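Local coordinates for GGDEF and EAL domain-containing protein (Vibrio cholerae O1 str. 2010EL-1786, PDB 6PWK) that probably acts as a c-di-GMP receptor of the LapD type, using its nucleotide-binding EAL domain in the signalling that controls large adhesins and biofilm formation, at residues 278-291 with 316-329. Numbering follows the deposited sequence.
Sequences ISQPSFIRWISQTL and YTALFCNAVRNAGA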
ATOM      1  N   ILE A 278      11.272   5.294  -4.120  1.00 60.34           N
ATOM      2  CA  ILE A 278      10.836   6.587  -3.606  1.00 53.99           C
ATOM      3  C   ILE A 278       9.579   6.447  -2.753  1.00 58.24           C
ATOM      4  O   ILE A 278       9.381   7.207  -1.794  1.00 53.90           O
ATOM      5  CB  ILE A 278      10.647   7.563  -4.785  1.00 48.64           C
ATOM      6  CG1 ILE A 278      11.988   8.212  -5.137  1.00 60.58           C
ATOM      7  CG2 ILE A 278       9.584   8.614  -4.489  1.00 57.46           C
ATOM      8  CD1 ILE A 278      11.965   9.013  -6.411  1.00 60.20           C
ATOM      9  N   SER A 279       8.728   5.470  -3.058  1.00 62.04           N
ATOM     10  CA  SER A 279       7.543   5.199  -2.252  1.00 61.66           C
ATOM     11  C   SER A 279       7.852   4.373  -1.006  1.00 61.86           C
ATOM     12  O   SER A 279       6.920   3.912  -0.337  1.00 65.05           O
ATOM     13  CB  SER A 279       6.483   4.492  -3.101  1.00 64.08           C
ATOM     14  OG  SER A 279       7.013   3.337  -3.727  1.00 68.13           O
ATOM     15  N   GLN A 280       9.133   4.181  -0.682  1.00 55.32           N
ATOM     16  CA  GLN A 280       9.538   3.468   0.519  1.00 52.52           C
ATOM     17  C   GLN A 280      10.021   4.479   1.549  1.00 61.71           C
ATOM     18  O   GLN A 280      11.100   5.063   1.368  1.00 60.02           O
ATOM     19  CB  GLN A 280      10.642   2.462   0.199  1.00 44.03           C
ATOM     20  CG  GLN A 280      10.432   1.074   0.792  1.00 72.12           C
ATOM     21  CD  GLN A 280       9.276   0.328   0.152  1.00 91.06           C
ATOM     22  OE1 GLN A 280       8.895   0.603  -0.985  1.00 96.96           O
ATOM     23  NE2 GLN A 280       8.711  -0.625   0.884  1.00 99.69           N
ATOM     24  N   PRO A 281       9.273   4.726   2.628  1.00 65.57           N
ATOM     25  CA  PRO A 281       9.700   5.757   3.589  1.00 60.37           C
ATOM     26  C   PRO A 281      11.028   5.456   4.264  1.00 61.81           C
ATOM     27  O   PRO A 281      11.727   6.393   4.672  1.00 65.14           O
ATOM     28  CB  PRO A 281       8.544   5.790   4.599  1.00 61.97           C
ATOM     29  CG  PRO A 281       7.883   4.455   4.466  1.00 60.59           C
ATOM     30  CD  PRO A 281       8.000   4.098   3.015  1.00 58.53           C
ATOM     31  N   SER A 282      11.399   4.182   4.400  1.00 56.29           N
ATOM     32  CA  SER A 282      12.724   3.857   4.921  1.00 57.87           C
ATOM     33  C   SER A 282      13.821   4.348   3.989  1.00 61.19           C
ATOM     34  O   SER A 282      14.894   4.761   4.448  1.00 58.75           O
ATOM     35  CB  SER A 282      12.843   2.351   5.145  1.00 52.16           C
ATOM     36  OG  SER A 282      12.521   1.637   3.966  1.00 63.35           O
ATOM     37  N   PHE A 283      13.569   4.318   2.680  1.00 58.91           N
ATOM     38  CA  PHE A 283      14.534   4.846   1.722  1.00 49.03           C
ATOM     39  C   PHE A 283      14.638   6.363   1.814  1.00 55.78           C
ATOM     40  O   PHE A 283      15.720   6.924   1.603  1.00 50.15           O
ATOM     41  CB  PHE A 283      14.146   4.413   0.309  1.00 46.17           C
ATOM     42  CG  PHE A 283      15.077   4.906  -0.760  1.00 57.36           C
ATOM     43  CD1 PHE A 283      16.353   4.378  -0.884  1.00 59.25           C
ATOM     44  CD2 PHE A 283      14.674   5.887  -1.650  1.00 55.07           C
ATOM     45  CE1 PHE A 283      17.210   4.828  -1.870  1.00 58.79           C
ATOM     46  CE2 PHE A 283      15.527   6.340  -2.638  1.00 59.83           C
ATOM     47  CZ  PHE A 283      16.796   5.809  -2.747  1.00 61.35           C
ATOM     48  N   ILE A 284      13.532   7.041   2.128  1.00 52.94           N
ATOM     49  CA  ILE A 284      13.569   8.495   2.266  1.00 57.78           C
ATOM     50  C   ILE A 284      14.355   8.893   3.510  1.00 63.38           C
ATOM     51  O   ILE A 284      15.091   9.886   3.504  1.00 71.80           O
ATOM     52  CB  ILE A 284      12.139   9.068   2.282  1.00 60.42           C
ATOM     53  CG1 ILE A 284      11.382   8.633   1.025  1.00 61.47           C
ATOM     54  CG2 ILE A 284      12.167  10.589   2.381  1.00 57.60           C
ATOM     55  CD1 ILE A 284       9.997   9.230   0.906  1.00 64.95           C
ATOM     56  N   ARG A 285      14.212   8.129   4.597  1.00 68.86           N
ATOM     57  CA  ARG A 285      15.053   8.359   5.767  1.00 62.09           C
ATOM     58  C   ARG A 285      16.506   8.009   5.476  1.00 61.27           C
ATOM     59  O   ARG A 285      17.423   8.709   5.923  1.00 63.78           O
ATOM     60  CB  ARG A 285      14.551   7.538   6.956  1.00 56.76           C
ATOM     61  CG  ARG A 285      13.260   8.021   7.580  1.00 55.24           C
ATOM     62  CD  ARG A 285      12.942   7.191   8.813  1.00 61.94           C
ATOM     63  NE  ARG A 285      13.910   7.411   9.886  1.00 70.70           N
ATOM     64  CZ  ARG A 285      14.074   6.597  10.925  1.00 73.83           C
ATOM     65  NH1 ARG A 285      13.342   5.497  11.030  1.00 71.61           N
ATOM     66  NH2 ARG A 285      14.977   6.878  11.856  1.00 74.38           N
ATOM     67  N   TRP A 286      16.729   6.922   4.732  1.00 61.71           N
ATOM     68  CA  TRP A 286      18.085   6.479   4.427  1.00 60.67           C
ATOM     69  C   TRP A 286      18.860   7.544   3.663  1.00 62.29           C
ATOM     70  O   TRP A 286      20.043   7.779   3.938  1.00 64.67           O
ATOM     71  CB  TRP A 286      18.027   5.175   3.629  1.00 56.66           C
ATOM     72  CG  TRP A 286      19.360   4.558   3.331  1.00 61.91           C
ATOM     73  CD1 TRP A 286      19.996   3.595   4.060  1.00 61.47           C
ATOM     74  CD2 TRP A 286      20.210   4.845   2.215  1.00 63.75           C
ATOM     75  NE1 TRP A 286      21.194   3.270   3.469  1.00 63.73           N
ATOM     76  CE2 TRP A 286      21.348   4.022   2.334  1.00 64.54           C
ATOM     77  CE3 TRP A 286      20.122   5.719   1.127  1.00 61.27           C
ATOM     78  CZ2 TRP A 286      22.390   4.049   1.410  1.00 66.32           C
ATOM     79  CZ3 TRP A 286      21.158   5.744   0.209  1.00 67.86           C
ATOM     80  CH2 TRP A 286      22.276   4.915   0.358  1.00 64.84           C
ATOM     81  N   ILE A 287      18.209   8.203   2.701  1.00 59.42           N
ATOM     82  CA  ILE A 287      18.885   9.226   1.906  1.00 58.05           C
ATOM     83  C   ILE A 287      19.353  10.371   2.794  1.00 66.05           C
ATOM     84  O   ILE A 287      20.485  10.855   2.660  1.00 63.29           O
ATOM     85  CB  ILE A 287      17.962   9.715   0.775  1.00 60.34           C
ATOM     86  CG1 ILE A 287      18.122   8.823  -0.456  1.00 71.36           C
ATOM     87  CG2 ILE A 287      18.253  11.165   0.418  1.00 71.50           C
ATOM     88  CD1 ILE A 287      19.487   8.928  -1.106  1.00 74.81           C
ATOM     89  N   SER A 288      18.504  10.811   3.726  1.00 72.05           N
ATOM     90  CA  SER A 288      18.885  11.902   4.617  1.00 77.24           C
ATOM     91  C   SER A 288      20.055  11.506   5.509  1.00 75.49           C
ATOM     92  O   SER A 288      20.960  12.312   5.752  1.00 69.59           O
ATOM     93  CB  SER A 288      17.691  12.324   5.471  1.00 79.82           C
ATOM     94  OG  SER A 288      16.497  12.331   4.710  1.00 86.55           O
ATOM     95  N   GLN A 289      20.053  10.268   6.006  1.00 77.91           N
ATOM     96  CA  GLN A 289      21.105   9.833   6.917  1.00 78.24           C
ATOM     97  C   GLN A 289      22.442   9.691   6.199  1.00 75.57           C
ATOM     98  O   GLN A 289      23.482  10.105   6.725  1.00 79.59           O
ATOM     99  CB  GLN A 289      20.701   8.516   7.580  1.00 76.37           C
ATOM    100  CG  GLN A 289      19.449   8.609   8.438  1.00 84.90           C
ATOM    101  CD  GLN A 289      18.925   7.248   8.862  1.00 92.21           C
ATOM    102  OE1 GLN A 289      19.217   6.232   8.231  1.00 91.76           O
ATOM    103  NE2 GLN A 289      18.148   7.223   9.939  1.00 93.74           N
ATOM    104  N   THR A 290      22.435   9.116   4.997  1.00 75.22           N
ATOM    105  CA  THR A 290      23.689   8.911   4.279  1.00 75.66           C
ATOM    106  C   THR A 290      24.215  10.208   3.677  1.00 73.75           C
ATOM    107  O   THR A 290      25.426  10.447   3.689  1.00 82.17           O
ATOM    108  CB  THR A 290      23.508   7.854   3.189  1.00 75.71           C
ATOM    109  OG1 THR A 290      22.532   8.302   2.240  1.00 86.99           O
ATOM    110  CG2 THR A 290      23.054   6.542   3.798  1.00 65.63           C
ATOM    111  N   LEU A 291      23.328  11.052   3.144  1.00 60.80           N
ATOM    112  CA  LEU A 291      23.782  12.312   2.562  1.00 63.27           C
ATOM    113  C   LEU A 291      24.392  13.230   3.612  1.00 68.26           C
ATOM    114  O   LEU A 291      25.288  14.022   3.296  1.00 72.64           O
ATOM    115  CB  LEU A 291      22.627  13.017   1.852  1.00 64.64           C
ATOM    116  CG  LEU A 291      22.228  12.509   0.465  1.00 69.83           C
ATOM    117  CD1 LEU A 291      21.151  13.399  -0.138  1.00 74.98           C
ATOM    118  CD2 LEU A 291      23.439  12.439  -0.450  1.00 62.44           C
ATOM    119  N   TYR A 316       5.246  11.221  -1.944  1.00 52.78           N
ATOM    120  CA  TYR A 316       6.493  10.495  -1.722  1.00 55.93           C
ATOM    121  C   TYR A 316       7.659  11.200  -2.402  1.00 63.32           C
ATOM    122  O   TYR A 316       8.745  11.323  -1.824  1.00 65.35           O
ATOM    123  CB  TYR A 316       6.379   9.062  -2.243  1.00 56.26           C
ATOM    124  CG  TYR A 316       5.611   8.107  -1.358  1.00 64.38           C
ATOM    125  CD1 TYR A 316       6.111   7.715  -0.122  1.00 62.35           C
ATOM    126  CD2 TYR A 316       4.404   7.565  -1.777  1.00 68.38           C
ATOM    127  CE1 TYR A 316       5.415   6.829   0.680  1.00 55.97           C
ATOM    128  CE2 TYR A 316       3.705   6.680  -0.984  1.00 67.84           C
ATOM    129  CZ  TYR A 316       4.213   6.315   0.243  1.00 64.82           C
ATOM    130  OH  TYR A 316       3.512   5.432   1.030  1.00 74.47           O
ATOM    131  N   THR A 317       7.447  11.670  -3.634  1.00 62.19           N
ATOM    132  CA  THR A 317       8.521  12.311  -4.383  1.00 63.92           C
ATOM    133  C   THR A 317       8.953  13.617  -3.726  1.00 64.33           C
ATOM    134  O   THR A 317      10.151  13.908  -3.637  1.00 63.79           O
ATOM    135  CB  THR A 317       8.077  12.557  -5.825  1.00 68.12           C
ATOM    136  OG1 THR A 317       7.497  11.358  -6.357  1.00 69.69           O
ATOM    137  CG2 THR A 317       9.259  12.963  -6.689  1.00 68.99           C
ATOM    138  N   ALA A 318       7.991  14.417  -3.258  1.00 55.74           N
ATOM    139  CA  ALA A 318       8.339  15.675  -2.606  1.00 57.46           C
ATOM    140  C   ALA A 318       9.090  15.435  -1.303  1.00 61.13           C
ATOM    141  O   ALA A 318       9.992  16.203  -0.952  1.00 70.20           O
ATOM    142  CB  ALA A 318       7.080  16.506  -2.357  1.00 53.43           C
ATOM    143  N   LEU A 319       8.734  14.376  -0.571  1.00 64.48           N
ATOM    144  CA  LEU A 319       9.492  14.032   0.627  1.00 64.94           C
ATOM    145  C   LEU A 319      10.914  13.623   0.272  1.00 66.10           C
ATOM    146  O   LEU A 319      11.866  13.976   0.976  1.00 80.62           O
ATOM    147  CB  LEU A 319       8.787  12.915   1.399  1.00 54.16           C
ATOM    148  CG  LEU A 319       7.413  13.250   1.982  1.00 61.57           C
ATOM    149  CD1 LEU A 319       6.861  12.070   2.768  1.00 62.31           C
ATOM    150  CD2 LEU A 319       7.478  14.500   2.847  1.00 58.89           C
ATOM    151  N   PHE A 320      11.079  12.880  -0.825  1.00 58.03           N
ATOM    152  CA  PHE A 320      12.418  12.506  -1.267  1.00 50.96           C
ATOM    153  C   PHE A 320      13.191  13.720  -1.765  1.00 61.12           C
ATOM    154  O   PHE A 320      14.376  13.882  -1.449  1.00 59.20           O
ATOM    155  CB  PHE A 320      12.329  11.438  -2.356  1.00 49.16           C
ATOM    156  CG  PHE A 320      13.659  11.033  -2.920  1.00 58.21           C
ATOM    157  CD1 PHE A 320      14.460  10.123  -2.252  1.00 57.94           C
ATOM    158  CD2 PHE A 320      14.110  11.560  -4.119  1.00 57.73           C
ATOM    159  CE1 PHE A 320      15.687   9.749  -2.766  1.00 58.58           C
ATOM    160  CE2 PHE A 320      15.335  11.189  -4.640  1.00 55.21           C
ATOM    161  CZ  PHE A 320      16.125  10.282  -3.962  1.00 58.10           C
ATOM    162  N   CYS A 321      12.534  14.588  -2.540  1.00 61.18           N
ATOM    163  CA  CYS A 321      13.211  15.764  -3.076  1.00 61.78           C
ATOM    164  C   CYS A 321      13.645  16.711  -1.966  1.00 68.96           C
ATOM    165  O   CYS A 321      14.721  17.316  -2.044  1.00 81.72           O
ATOM    166  CB  CYS A 321      12.302  16.484  -4.073  1.00 62.18           C
ATOM    167  SG  CYS A 321      12.058  15.599  -5.630  1.00 63.44           S
ATOM    168  N   ASN A 322      12.821  16.859  -0.926  1.00 68.27           N
ATOM    169  CA  ASN A 322      13.200  17.709   0.198  1.00 71.36           C
ATOM    170  C   ASN A 322      14.428  17.156   0.911  1.00 65.48           C
ATOM    171  O   ASN A 322      15.367  17.898   1.218  1.00 55.52           O
ATOM    172  CB  ASN A 322      12.029  17.852   1.172  1.00 78.06           C
ATOM    173  CG  ASN A 322      10.904  18.699   0.612  1.00 87.77           C
ATOM    174  OD1 ASN A 322      11.105  19.482  -0.316  1.00 88.14           O
ATOM    175  ND2 ASN A 322       9.713  18.552   1.179  1.00 98.04           N
ATOM    176  N   ALA A 323      14.437  15.847   1.178  1.00 61.29           N
ATOM    177  CA  ALA A 323      15.588  15.229   1.825  1.00 61.96           C
ATOM    178  C   ALA A 323      16.847  15.392   0.985  1.00 69.44           C
ATOM    179  O   ALA A 323      17.940  15.611   1.522  1.00 76.12           O
ATOM    180  CB  ALA A 323      15.309  13.748   2.085  1.00 49.78           C
ATOM    181  N   VAL A 324      16.711  15.295  -0.337  1.00 62.49           N
ATOM    182  CA  VAL A 324      17.869  15.403  -1.219  1.00 61.32           C
ATOM    183  C   VAL A 324      18.418  16.825  -1.212  1.00 62.80           C
ATOM    184  O   VAL A 324      19.628  17.041  -1.064  1.00 64.15           O
ATOM    185  CB  VAL A 324      17.496  14.936  -2.638  1.00 57.93           C
ATOM    186  CG1 VAL A 324      18.467  15.498  -3.662  1.00 69.78           C
ATOM    187  CG2 VAL A 324      17.474  13.416  -2.699  1.00 50.56           C
ATOM    188  N   ARG A 325      17.538  17.817  -1.357  1.00 59.52           N
ATOM    189  CA  ARG A 325      17.988  19.207  -1.404  1.00 62.74           C
ATOM    190  C   ARG A 325      18.401  19.740  -0.037  1.00 76.20           C
ATOM    191  O   ARG A 325      19.307  20.576   0.043  1.00 84.58           O
ATOM    192  CB  ARG A 325      16.896  20.091  -2.006  1.00 68.05           C
ATOM    193  CG  ARG A 325      16.979  20.218  -3.521  1.00 73.70           C
ATOM    194  CD  ARG A 325      15.810  20.999  -4.092  1.00 77.03           C
ATOM    195  NE  ARG A 325      15.969  21.220  -5.527  1.00 81.13           N
ATOM    196  CZ  ARG A 325      15.023  21.715  -6.317  1.00 82.44           C
ATOM    197  NH1 ARG A 325      13.839  22.034  -5.816  1.00 80.18           N
ATOM    198  NH2 ARG A 325      15.258  21.880  -7.611  1.00 90.23           N
ATOM    199  N   ASN A 326      17.764  19.278   1.043  1.00 85.51           N
ATOM    200  CA  ASN A 326      18.164  19.735   2.373  1.00 88.39           C
ATOM    201  C   ASN A 326      19.600  19.347   2.689  1.00 91.04           C
ATOM    202  O   ASN A 326      20.259  20.010   3.498  1.00 98.47           O
ATOM    203  CB  ASN A 326      17.230  19.171   3.445  1.00 86.34           C
ATOM    204  CG  ASN A 326      15.886  19.869   3.478  1.00 92.96           C
ATOM    205  OD1 ASN A 326      15.748  21.000   3.010  1.00100.63           O
ATOM    206  ND2 ASN A 326      14.886  19.202   4.041  1.00 93.22           N
ATOM    207  N   ALA A 327      20.101  18.282   2.068  1.00 81.92           N
ATOM    208  CA  ALA A 327      21.443  17.782   2.325  1.00 82.25           C
ATOM    209  C   ALA A 327      22.471  18.290   1.322  1.00 80.12           C
ATOM    210  O   ALA A 327      23.615  17.825   1.337  1.00 81.11           O
ATOM    211  CB  ALA A 327      21.437  16.254   2.337  1.00 81.10           C
ATOM    212  N   GLY A 328      22.096  19.223   0.453  1.00 78.31           N
ATOM    213  CA  GLY A 328      23.039  19.794  -0.487  1.00 74.26           C
ATOM    214  C   GLY A 328      23.148  19.091  -1.819  1.00 76.31           C
ATOM    215  O   GLY A 328      24.124  19.315  -2.544  1.00 81.39           O
ATOM    216  N   ALA A 329      22.189  18.242  -2.166  1.00 74.38           N
ATOM    217  CA  ALA A 329      22.142  17.593  -3.464  1.00 64.12           C
ATOM    218  C   ALA A 329      21.004  18.196  -4.285  1.00 63.97           C
ATOM    219  O   ALA A 329      20.367  19.175  -3.877  1.00 66.45           O
ATOM    220  CB  ALA A 329      21.999  16.079  -3.292  1.00 58.09           C
TER
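Phe320 of helix 316-326 meets Ile278, at the end of the short helix 275-278, and Phe283 of helix 281-291 through different parts of its ring. CG1 of Ile278 lies over one face, 4.2 Å from the ring centroid in a CH-pi contact, while CG2 of Val324, from the ring's own helix, covers the opposite face. The Phe283 ring comes rim to rim instead: the two planes are nearly parallel, at 9°, but neither overlaps the other, and the centroids stand 5.7 Å apart. With CG anti to the backbone N (chi1 177°), the Phe320 ring also passes beside CG1 of Ile287.

Ile284 points toward the other helix, its CD1 touching both the carbonyl O of Tyr316 and CB of Leu319. Where 278-291 turns between helices, CA and the carbonyl O of Ser279 lie over one face of the Tyr316 ring, CA 3.7 Å from its centroid. Farther along, alanines of the second helix and the turn after it meet the first helix: Ala323 CB faces Ser288, whose OG is turned back onto its own helix to donate to Ile284 O (3.1 Å), and Ala327 CB packs against Leu291 CB at 3.5 Å. Gly328 then closes the second helix in a Schellman motif.

The helix axes approach to 8.9 Å and run almost parallel, at 5°. Both helices cover strand 301-305, with Leu291 on Leu301 and Phe320 on Ile305, as neighbouring outer helices do in the TIM-like beta/alpha barrel of EAL domains.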